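Halorhodopsin (Halobacterium salinarum, PDB 2JAF) probably pumps chloride ions across the cell membrane, driven by light absorbed by its bound retinal. Local coordinates at residues 33-38 with 230-235; 48-53 with 248-253; 107-112 with 147-152. The protein carries 2 engineered substitutions. One frame throughout, in Å; residues are numbered along the deposited sequence.

Contact 1. Residues 33-38 with 230-235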
loop_
_atom_site.group_PDB
_atom_site.type_symbol
_atom_site.label_atom_id
_atom_site.label_comp_id
_atom_site.label_asym_id
_atom_site.label_seq_id
_atom_site.Cartn_x
_atom_site.Cartn_y
_atom_site.Cartn_z
ATOM N N LEU A 33 12.814 18.678 14.554
ATOM C CA LEU A 33 13.081 17.525 13.705
ATOM C C LEU A 33 14.294 16.727 14.191
ATOM O O LEU A 33 14.228 15.505 14.326
ATOM C CB LEU A 33 13.302 17.982 12.260
ATOM C CG LEU A 33 12.202 18.880 11.687
ATOM C CD1 LEU A 33 12.579 19.311 10.273
ATOM C CD2 LEU A 33 10.869 18.135 11.691
ATOM N N TRP A 34 15.402 17.412 14.457
ATOM C CA TRP A 34 16.604 16.724 14.927
ATOM C C TRP A 34 16.379 16.021 16.253
ATOM O O TRP A 34 16.930 14.948 16.492
ATOM C CB TRP A 34 17.773 17.702 15.073
ATOM C CG TRP A 34 18.427 18.041 13.772
ATOM C CD1 TRP A 34 18.467 19.267 13.168
ATOM C CD2 TRP A 34 19.124 17.141 12.902
ATOM N NE1 TRP A 34 19.145 19.183 11.971
ATOM C CE2 TRP A 34 19.559 17.891 11.784
ATOM C CE3 TRP A 34 19.424 15.773 12.956
ATOM C CZ2 TRP A 34 20.279 17.317 10.728
ATOM C CZ3 TRP A 34 20.140 15.202 11.904
ATOM C CH2 TRP A 34 20.558 15.977 10.804
ATOM N N VAL A 35 15.565 16.624 17.112
ATOM C CA VAL A 35 15.292 16.037 18.415
ATOM C C VAL A 35 14.728 14.626 18.265
ATOM O O VAL A 35 15.107 13.724 19.011
ATOM C CB VAL A 35 14.303 16.906 19.239
ATOM C CG1 VAL A 35 12.966 17.010 18.524
ATOM C CG2 VAL A 35 14.109 16.302 20.621
ATOM N N ASN A 36 13.837 14.412 17.298
ATOM C CA ASN A 36 13.275 13.078 17.148
ATOM C C ASN A 36 14.126 12.099 16.362
ATOM O O ASN A 36 13.919 10.893 16.445
ATOM C CB ASN A 36 11.844 13.138 16.604
ATOM C CG ASN A 36 10.836 13.407 17.709
ATOM O OD1 ASN A 36 11.173 13.319 18.895
ATOM N ND2 ASN A 36 9.604 13.724 17.339
ATOM N N VAL A 37 15.086 12.599 15.593
ATOM C CA VAL A 37 15.973 11.683 14.894
ATOM C C VAL A 37 16.769 11.020 16.018
ATOM O O VAL A 37 17.002 9.811 16.014
ATOM C CB VAL A 37 16.936 12.427 13.944
ATOM C CG1 VAL A 37 18.059 11.493 13.504
ATOM C CG2 VAL A 37 16.176 12.922 12.719
ATOM N N ALA A 38 17.161 11.822 17.003
ATOM C CA ALA A 38 17.923 11.309 18.136
ATOM C C ALA A 38 17.076 10.405 19.028
ATOM O O ALA A 38 17.500 9.306 19.391
ATOM C CB ALA A 38 18.484 12.460 18.953
ATOM N N THR A 230 3.892 24.460 15.169
ATOM C CA THR A 230 3.063 23.342 14.723
ATOM C C THR A 230 3.931 22.086 14.634
ATOM O O THR A 230 3.516 20.994 15.025
ATOM C CB THR A 230 2.443 23.631 13.333
ATOM O OG1 THR A 230 1.636 24.814 13.404
ATOM C CG2 THR A 230 1.573 22.467 12.882
ATOM N N SER A 231 5.146 22.247 14.122
ATOM C CA SER A 231 6.057 21.115 14.001
ATOM C C SER A 231 6.381 20.516 15.371
ATOM O O SER A 231 6.353 19.296 15.544
ATOM C CB SER A 231 7.345 21.549 13.294
ATOM O OG SER A 231 8.160 20.424 13.003
ATOM N N TRP A 232 6.677 21.364 16.354
ATOM C CA TRP A 232 6.990 20.861 17.689
ATOM C C TRP A 232 5.816 20.106 18.312
ATOM O O TRP A 232 6.017 19.121 19.026
ATOM C CB TRP A 232 7.420 22.002 18.629
ATOM C CG TRP A 232 8.929 22.144 18.754
ATOM C CD1 TRP A 232 9.710 23.123 18.205
ATOM C CD2 TRP A 232 9.829 21.239 19.417
ATOM N NE1 TRP A 232 11.036 22.883 18.482
ATOM C CE2 TRP A 232 11.137 21.735 19.224
ATOM C CE3 TRP A 232 9.656 20.056 20.155
ATOM C CZ2 TRP A 232 12.274 21.087 19.739
ATOM C CZ3 TRP A 232 10.788 19.409 20.668
ATOM C CH2 TRP A 232 12.080 19.931 20.455
ATOM N N ALA A 233 4.592 20.554 18.042
ATOM C CA ALA A 233 3.423 19.889 18.606
ATOM C C ALA A 233 3.366 18.445 18.108
ATOM O O ALA A 233 3.191 17.513 18.898
ATOM C CB ALA A 233 2.140 20.647 18.224
ATOM N N TYR A 234 3.515 18.264 16.798
ATOM C CA TYR A 234 3.497 16.926 16.205
ATOM C C TYR A 234 4.658 16.083 16.754
ATOM O O TYR A 234 4.497 14.894 17.048
ATOM C CB TYR A 234 3.634 17.009 14.678
ATOM C CG TYR A 234 2.417 17.512 13.919
ATOM C CD1 TYR A 234 1.170 16.911 14.074
ATOM C CD2 TYR A 234 2.538 18.534 12.971
ATOM C CE1 TYR A 234 0.074 17.305 13.302
ATOM C CE2 TYR A 234 1.449 18.934 12.193
ATOM C CZ TYR A 234 0.226 18.317 12.360
ATOM O OH TYR A 234 -0.846 18.684 11.572
ATOM N N SER A 235 5.831 16.698 16.878
ATOM C CA SER A 235 7.006 15.998 17.383
ATOM C C SER A 235 6.788 15.503 18.802
ATOM O O SER A 235 7.160 14.380 19.128
ATOM C CB SER A 235 8.241 16.900 17.325
ATOM O OG SER A 235 8.620 17.120 15.975
#
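The first and last transmembrane helices of the rhodopsin bundle meet through Asn36 and Ser235. The two short segments run nearly parallel, 18° apart in direction, with axes 10.2 Å from each other. Asn36 ND2 donates a hydrogen bond to the backbone oxygen Ser235 O at 3.1 Å. The bond is nearly straight (167° at the hydrogen). The acceptor lies in the plane of the Asn36 amide, while ND2 sits to one side of the Ser235 carbonyl and somewhat out of its plane. ND2 also bonds to Tyr77 OH, so two bonds fix the rotation of the amide. A leucine here would probably leave Ser235 O without this side-chain donor and cost Tyr77 a partner. On the more open side, Val35 CG1 slants against the far end of the Trp232 indole, 3.6 Å from CH2. Trp232 NE1 bonds Ser31 OG, just before the 33-38 segment. On the inner side, Leu33 CD2 touches Ser231 OG at 3.8 Å. The hydroxyls of Ser231 and Ser235 both bond Arg108. Ser231 OG also bonds Ser32 OG, and Ser235 OG bonds Ser32 O. This buried polar seam closes the seven-helix ring of a microbial rhodopsin, where the first helix meets the seventh.

Contact 2. Residues 48-53 with 248-253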
loop_
_atom_site.group_PDB
_atom_site.type_symbol
_atom_site.label_atom_id
_atom_site.label_comp_id
_atom_site.label_asym_id
_atom_site.label_seq_id
_atom_site.Cartn_x
_atom_site.Cartn_y
_atom_site.Cartn_z
ATOM N N VAL A 48 15.948 -2.842 20.860
ATOM C CA VAL A 48 16.735 -3.992 20.423
ATOM C C VAL A 48 17.269 -4.682 21.670
ATOM O O VAL A 48 17.218 -5.906 21.791
ATOM C CB VAL A 48 17.925 -3.567 19.536
ATOM C CG1 VAL A 48 18.814 -4.775 19.238
ATOM C CG2 VAL A 48 17.411 -2.970 18.236
ATOM N N TYR A 49 17.768 -3.875 22.599
ATOM C CA TYR A 49 18.309 -4.367 23.860
ATOM C C TYR A 49 17.243 -5.106 24.670
ATOM O O TYR A 49 17.445 -6.248 25.081
ATOM C CB TYR A 49 18.853 -3.188 24.671
ATOM C CG TYR A 49 19.289 -3.536 26.075
ATOM C CD1 TYR A 49 20.361 -4.397 26.301
ATOM C CD2 TYR A 49 18.633 -2.996 27.181
ATOM C CE1 TYR A 49 20.769 -4.712 27.596
ATOM C CE2 TYR A 49 19.030 -3.304 28.476
ATOM C CZ TYR A 49 20.099 -4.161 28.678
ATOM O OH TYR A 49 20.495 -4.469 29.961
ATOM N N MET A 50 16.110 -4.449 24.893
ATOM C CA MET A 50 15.016 -5.039 25.658
ATOM C C MET A 50 14.571 -6.386 25.108
ATOM O O MET A 50 13.994 -7.196 25.829
ATOM C CB MET A 50 13.820 -4.081 25.692
ATOM C CG MET A 50 14.032 -2.857 26.568
ATOM S SD MET A 50 12.704 -1.649 26.398
ATOM C CE MET A 50 11.401 -2.411 27.399
ATOM N N GLY A 51 14.832 -6.622 23.830
ATOM C CA GLY A 51 14.442 -7.882 23.225
ATOM C C GLY A 51 15.552 -8.918 23.248
ATOM O O GLY A 51 15.395 -10.012 22.707
ATOM N N ARG A 52 16.669 -8.575 23.883
ATOM C CA ARG A 52 17.819 -9.472 23.962
ATOM C C ARG A 52 17.448 -10.902 24.332
ATOM O O ARG A 52 17.944 -11.849 23.724
ATOM C CB ARG A 52 18.846 -8.934 24.966
ATOM C CG ARG A 52 18.315 -8.767 26.378
ATOM C CD ARG A 52 19.371 -8.177 27.296
ATOM N NE ARG A 52 18.856 -7.958 28.644
ATOM C CZ ARG A 52 19.579 -7.489 29.657
ATOM N NH1 ARG A 52 20.859 -7.185 29.476
ATOM N NH2 ARG A 52 19.024 -7.325 30.850
ATOM N N THR A 53 16.575 -11.063 25.320
ATOM C CA THR A 53 16.171 -12.396 25.747
ATOM C C THR A 53 14.676 -12.664 25.598
ATOM O O THR A 53 14.052 -13.251 26.483
ATOM C CB THR A 53 16.580 -12.657 27.213
ATOM O OG1 THR A 53 16.008 -11.653 28.060
ATOM C CG2 THR A 53 18.093 -12.631 27.352
ATOM N N ILE A 248 6.238 1.053 26.656
ATOM C CA ILE A 248 5.267 0.460 27.572
ATOM C C ILE A 248 4.796 -0.897 27.071
ATOM O O ILE A 248 4.702 -1.856 27.846
ATOM C CB ILE A 248 4.052 1.393 27.750
ATOM C CG1 ILE A 248 4.496 2.676 28.462
ATOM C CG2 ILE A 248 2.940 0.675 28.528
ATOM C CD1 ILE A 248 3.426 3.750 28.536
ATOM N N LEU A 249 4.497 -0.976 25.775
ATOM C CA LEU A 249 4.037 -2.224 25.180
ATOM C C LEU A 249 5.108 -3.314 25.248
ATOM O O LEU A 249 4.845 -4.427 25.710
ATOM C CB LEU A 249 3.610 -1.978 23.728
ATOM C CG LEU A 249 3.313 -3.138 22.771
ATOM C CD1 LEU A 249 2.624 -4.287 23.480
ATOM C CD2 LEU A 249 2.454 -2.602 21.629
ATOM N N LEU A 250 6.317 -2.984 24.803
ATOM C CA LEU A 250 7.416 -3.941 24.793
ATOM C C LEU A 250 7.807 -4.423 26.191
ATOM O O LEU A 250 8.038 -5.618 26.403
ATOM C CB LEU A 250 8.628 -3.320 24.093
ATOM C CG LEU A 250 9.817 -4.247 23.827
ATOM C CD1 LEU A 250 9.342 -5.512 23.125
ATOM C CD2 LEU A 250 10.837 -3.516 22.970
ATOM N N ARG A 251 7.872 -3.497 27.142
ATOM C CA ARG A 251 8.242 -3.838 28.511
ATOM C C ARG A 251 7.262 -4.842 29.102
ATOM O O ARG A 251 7.664 -5.762 29.814
ATOM C CB ARG A 251 8.284 -2.582 29.391
ATOM C CG ARG A 251 8.701 -2.853 30.838
ATOM C CD ARG A 251 8.739 -1.583 31.687
ATOM N NE ARG A 251 7.431 -0.939 31.771
ATOM C CZ ARG A 251 7.189 0.197 32.423
ATOM N NH1 ARG A 251 8.169 0.826 33.061
ATOM N NH2 ARG A 251 5.965 0.711 32.424
ATOM N N TRP A 252 5.976 -4.666 28.807
ATOM C CA TRP A 252 4.958 -5.569 29.328
ATOM C C TRP A 252 5.138 -6.950 28.709
ATOM O O TRP A 252 5.095 -7.962 29.408
ATOM C CB TRP A 252 3.551 -5.053 29.012
ATOM C CG TRP A 252 2.474 -5.837 29.720
ATOM C CD1 TRP A 252 1.971 -5.599 30.970
ATOM C CD2 TRP A 252 1.835 -7.028 29.251
ATOM N NE1 TRP A 252 1.057 -6.573 31.309
ATOM C CE2 TRP A 252 0.956 -7.462 30.272
ATOM C CE3 TRP A 252 1.922 -7.777 28.069
ATOM C CZ2 TRP A 252 0.168 -8.612 30.144
ATOM C CZ3 TRP A 252 1.137 -8.923 27.944
ATOM C CH2 TRP A 252 0.273 -9.327 28.978
ATOM N N VAL A 253 5.334 -6.985 27.395
ATOM C CA VAL A 253 5.524 -8.246 26.690
ATOM C C VAL A 253 6.715 -9.025 27.250
ATOM O O VAL A 253 6.649 -10.246 27.398
ATOM C CB VAL A 253 5.728 -8.006 25.172
ATOM C CG1 VAL A 253 6.125 -9.302 24.478
ATOM C CG2 VAL A 253 4.439 -7.467 24.559
#
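Met50 reaches across to Leu250 and Arg251 and makes every close approach of this contact. Its CB starts out toward the other helix and meets Leu250 CD2 at 4.1 Å. This is a loose apolar touch. CG, beside the backbone N of Met50 (chi1 -72°), comes no closer to the partner segment. The chain then runs on extended to the sulfur. Met50 SD passes the same methyl, 4.3 Å from Leu250 CD2. At the sulfur the chain bends (chi3 78°), and the methyl is laid against the backbone of the partner helix. Met50 CE ends 3.6 Å from Arg251 CA. It is 3.7 Å from Arg251 CB. The thioether thus spans the gap by length, where the nearest CA atoms, those of Met50 and Arg251, are 7.4 Å apart. Arg251 offers only the root of its side chain. Its guanidinium leads away from Met50 on the exposed side. Leu250 points toward the 48-53 segment, is buried, and also packs on Trp63 of helix 58-82. No hydrogen bond crosses between the segments. Helix 106-127 covers another side of 248-253 through Leu126. The arrangement is apolar helix-to-helix packing between the first and seventh transmembrane helices of the seven-helix rhodopsin fold, at what is probably the cytoplasmic end.

Contact 3. Residues 107-112 with 147-152. With RET (retinal), chain G; PLM (palmitic acid), chain D.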
loop_
_atom_site.group_PDB
_atom_site.type_symbol
_atom_site.label_atom_id
_atom_site.label_comp_id
_atom_site.label_asym_id
_atom_site.label_seq_id
_atom_site.Cartn_x
_atom_site.Cartn_y
_atom_site.Cartn_z
ATOM N N GLY A 107 5.385 15.186 4.429
ATOM C CA GLY A 107 6.013 13.896 4.628
ATOM C C GLY A 107 5.497 13.256 5.908
ATOM O O GLY A 107 5.522 12.035 6.055
ATOM N N ARG A 108 5.028 14.066 6.851
ATOM C CA ARG A 108 4.499 13.484 8.083
ATOM C C ARG A 108 3.263 12.664 7.741
ATOM O O ARG A 108 3.144 11.498 8.121
ATOM C CB ARG A 108 4.105 14.569 9.089
ATOM C CG ARG A 108 5.246 15.280 9.792
ATOM C CD ARG A 108 4.685 16.237 10.851
ATOM N NE ARG A 108 5.701 17.034 11.530
ATOM C CZ ARG A 108 6.427 16.622 12.570
ATOM N NH1 ARG A 108 6.261 15.400 13.072
ATOM N NH2 ARG A 108 7.302 17.446 13.120
ATOM N N TYR A 109 2.347 13.282 7.001
ATOM C CA TYR A 109 1.098 12.640 6.628
ATOM C C TYR A 109 1.345 11.377 5.817
ATOM O O TYR A 109 0.690 10.351 6.025
ATOM C CB TYR A 109 0.217 13.647 5.862
ATOM C CG TYR A 109 0.285 15.051 6.447
ATOM C CD1 TYR A 109 0.364 15.250 7.830
ATOM C CD2 TYR A 109 0.305 16.177 5.623
ATOM C CE1 TYR A 109 0.466 16.532 8.374
ATOM C CE2 TYR A 109 0.407 17.462 6.158
ATOM C CZ TYR A 109 0.489 17.633 7.534
ATOM O OH TYR A 109 0.601 18.898 8.069
ATOM N N LEU A 110 2.318 11.435 4.913
ATOM C CA LEU A 110 2.648 10.284 4.084
ATOM C C LEU A 110 3.214 9.098 4.873
ATOM O O LEU A 110 2.783 7.956 4.697
ATOM C CB LEU A 110 3.666 10.683 3.011
ATOM C CG LEU A 110 4.097 9.525 2.105
ATOM C CD1 LEU A 110 2.913 9.102 1.234
ATOM C CD2 LEU A 110 5.278 9.946 1.238
ATOM N N THR A 111 4.189 9.357 5.740
ATOM C CA THR A 111 4.785 8.268 6.502
ATOM C C THR A 111 3.836 7.685 7.549
ATOM O O THR A 111 3.972 6.523 7.932
ATOM C CB THR A 111 6.098 8.704 7.179
ATOM O OG1 THR A 111 5.822 9.661 8.205
ATOM C CG2 THR A 111 7.031 9.328 6.149
ATOM N N TRP A 112 2.871 8.478 8.009
ATOM C CA TRP A 112 1.911 7.970 8.994
ATOM C C TRP A 112 1.195 6.765 8.377
ATOM O O TRP A 112 0.743 5.865 9.089
ATOM C CB TRP A 112 0.853 9.022 9.363
ATOM C CG TRP A 112 1.350 10.184 10.187
ATOM C CD1 TRP A 112 2.496 10.238 10.924
ATOM C CD2 TRP A 112 0.693 11.447 10.372
ATOM N NE1 TRP A 112 2.600 11.459 11.554
ATOM C CE2 TRP A 112 1.505 12.219 11.230
ATOM C CE3 TRP A 112 -0.504 12.000 9.892
ATOM C CZ2 TRP A 112 1.163 13.520 11.620
ATOM C CZ3 TRP A 112 -0.846 13.296 10.280
ATOM C CH2 TRP A 112 -0.011 14.041 11.136
ATOM N N THR A 147 -6.371 10.755 3.151
ATOM C CA THR A 147 -7.317 11.844 3.004
ATOM C C THR A 147 -6.765 13.054 3.757
ATOM O O THR A 147 -7.025 14.198 3.391
ATOM C CB THR A 147 -8.728 11.446 3.497
ATOM O OG1 THR A 147 -8.654 10.872 4.809
ATOM C CG2 THR A 147 -9.335 10.431 2.544
ATOM N N GLY A 148 -5.981 12.796 4.799
ATOM C CA GLY A 148 -5.374 13.885 5.535
ATOM C C GLY A 148 -4.346 14.555 4.639
ATOM O O GLY A 148 -4.212 15.774 4.640
ATOM N N LEU A 149 -3.608 13.752 3.875
ATOM C CA LEU A 149 -2.609 14.298 2.958
ATOM C C LEU A 149 -3.341 15.117 1.893
ATOM O O LEU A 149 -2.889 16.199 1.492
ATOM C CB LEU A 149 -1.820 13.165 2.285
ATOM C CG LEU A 149 -0.819 13.581 1.194
ATOM C CD1 LEU A 149 0.179 14.604 1.747
ATOM C CD2 LEU A 149 -0.088 12.351 0.679
ATOM N N ALA A 150 -4.481 14.602 1.444
ATOM C CA ALA A 150 -5.271 15.293 0.430
ATOM C C ALA A 150 -5.742 16.647 0.948
ATOM O O ALA A 150 -5.762 17.637 0.215
ATOM C CB ALA A 150 -6.462 14.445 0.024
ATOM N N ALA A 151 -6.135 16.691 2.215
ATOM C CA ALA A 151 -6.586 17.947 2.808
ATOM C C ALA A 151 -5.467 18.987 2.743
ATOM O O ALA A 151 -5.707 20.151 2.413
ATOM C CB ALA A 151 -7.014 17.715 4.259
ATOM N N ALA A 152 -4.244 18.565 3.061
ATOM C CA ALA A 152 -3.096 19.466 3.043
ATOM C C ALA A 152 -2.683 19.898 1.633
ATOM O O ALA A 152 -2.274 21.038 1.421
ATOM C CB ALA A 152 -1.910 18.806 3.746
HETATM C C1 RET G . -5.085 14.340 10.351
HETATM C C2 RET G . -5.967 15.467 9.634
HETATM C C3 RET G . -7.369 15.035 9.137
HETATM C C4 RET G . -8.256 14.498 10.353
HETATM C C5 RET G . -7.553 13.408 11.257
HETATM C C6 RET G . -6.004 13.308 11.287
HETATM C C7 RET G . -5.397 12.187 12.082
HETATM C C8 RET G . -4.118 11.745 12.220
HETATM C C9 RET G . -3.676 10.802 13.212
HETATM C C10 RET G . -2.287 10.668 13.155
HETATM C C11 RET G . -1.553 9.858 13.995
HETATM C C12 RET G . -0.153 9.844 13.895
HETATM C C13 RET G . 0.696 8.964 14.684
HETATM C C14 RET G . 2.077 9.103 14.355
HETATM C C15 RET G . 3.082 8.265 14.778
HETATM C C16 RET G . -4.397 13.584 9.156
HETATM C C17 RET G . -3.985 15.142 11.222
HETATM C C18 RET G . -8.491 12.528 12.068
HETATM C C19 RET G . -4.688 10.168 14.323
HETATM C C20 RET G . 0.143 8.028 15.774
HETATM C C1 PLM D . 9.858 8.770 3.858
HETATM O O1 PLM D . 10.792 9.330 3.261
HETATM O O2 PLM D . 9.910 8.513 5.082
HETATM C C2 PLM D . 8.629 8.405 3.044
HETATM C C3 PLM D . 8.125 6.974 3.197
HETATM C C4 PLM D . 6.886 6.823 2.327
HETATM C C5 PLM D . 6.346 5.413 2.442
HETATM C C6 PLM D . 4.895 5.372 2.853
HETATM C C7 PLM D . 4.456 3.940 2.631
HETATM C C8 PLM D . 3.006 3.722 2.996
HETATM C C9 PLM D . 2.655 2.261 2.776
HETATM C CA PLM D . 1.197 1.995 3.100
HETATM C CB PLM D . 0.741 0.561 3.328
HETATM C CC PLM D . 1.357 -0.193 4.495
HETATM C CD PLM D . 0.720 -1.569 4.566
HETATM C CE PLM D . 1.288 -2.375 5.734
HETATM C CF PLM D . 0.785 -3.807 5.618
HETATM C CG PLM D . 1.313 -4.655 6.764
#
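Tyr109 is pressed against Leu149 and Ala152 in the tight part of this contact. Its CB lies 4.1 Å from Leu149 CB, where the two backbones come nearest. The first torsion (chi1 -40°) turns the ring along the partner helix, one turn on to Ala152. There Tyr109 CE2 meets Ala152 CB at 3.6 Å, at a slant to the ring. Leu149 CD1 sits at the ring edge, near its plane. Trp112 CH2 also lies at the edge of the Tyr109 ring, in its plane. The phenol oxygen continues beyond the segments and bonds Glu219.

The segments lie on the third and fourth transmembrane helices of the bundle. The two short pieces run antiparallel (166°), their axes 8.9 Å apart. On the inner side they line the retinal pocket. Retinal C12 lies over one face of the Trp112 indole, 3.8 Å above its plane. The opposite face is backed by Arg108 O and Tyr109 CA, so the indole is held flat between its own helix and the polyene. Nearer the retinal ring, Gly148 CA is 3.8 Å from the methyl C16. The lack of a side chain matters here, since a CB on Gly148 would run into that methyl.

The outward part is looser. Leu110 CD1 and Leu149 CD2 stand 4.5 Å apart, the widest of the three side-chain contacts between the helices. Leu110 turns instead to lipid: its CD2 lies 3.7 Å from C4 of a palmitic acid. Along helix 131-153, Thr147 and Ala150 pack on Ser75 and Leu84 of a neighbouring subunit.

How the contacts relate
Contacts 1 and 2 join the same two helices, 27-50 and 227-255, at points whose centres are about 24 Å apart. Contact 3 joins helices 106-127 and 131-153, which follow one another in the chain. The order is 33-38, 48-53, 107-112, 147-152, 230-235, 248-253, so contact 3 falls within the span that both others close. Contacts 1 and 3 touch, with centres about 16 Å apart: Arg108 of contact 3 reaches the two serines of contact 1. The centres of contacts 2 and 3 are about 30 Å apart, on opposite sides of the chain's centre. Contact 3 borders the retinal, contact 1 lies close by on the same half of the bundle, and contact 2 is at the other end.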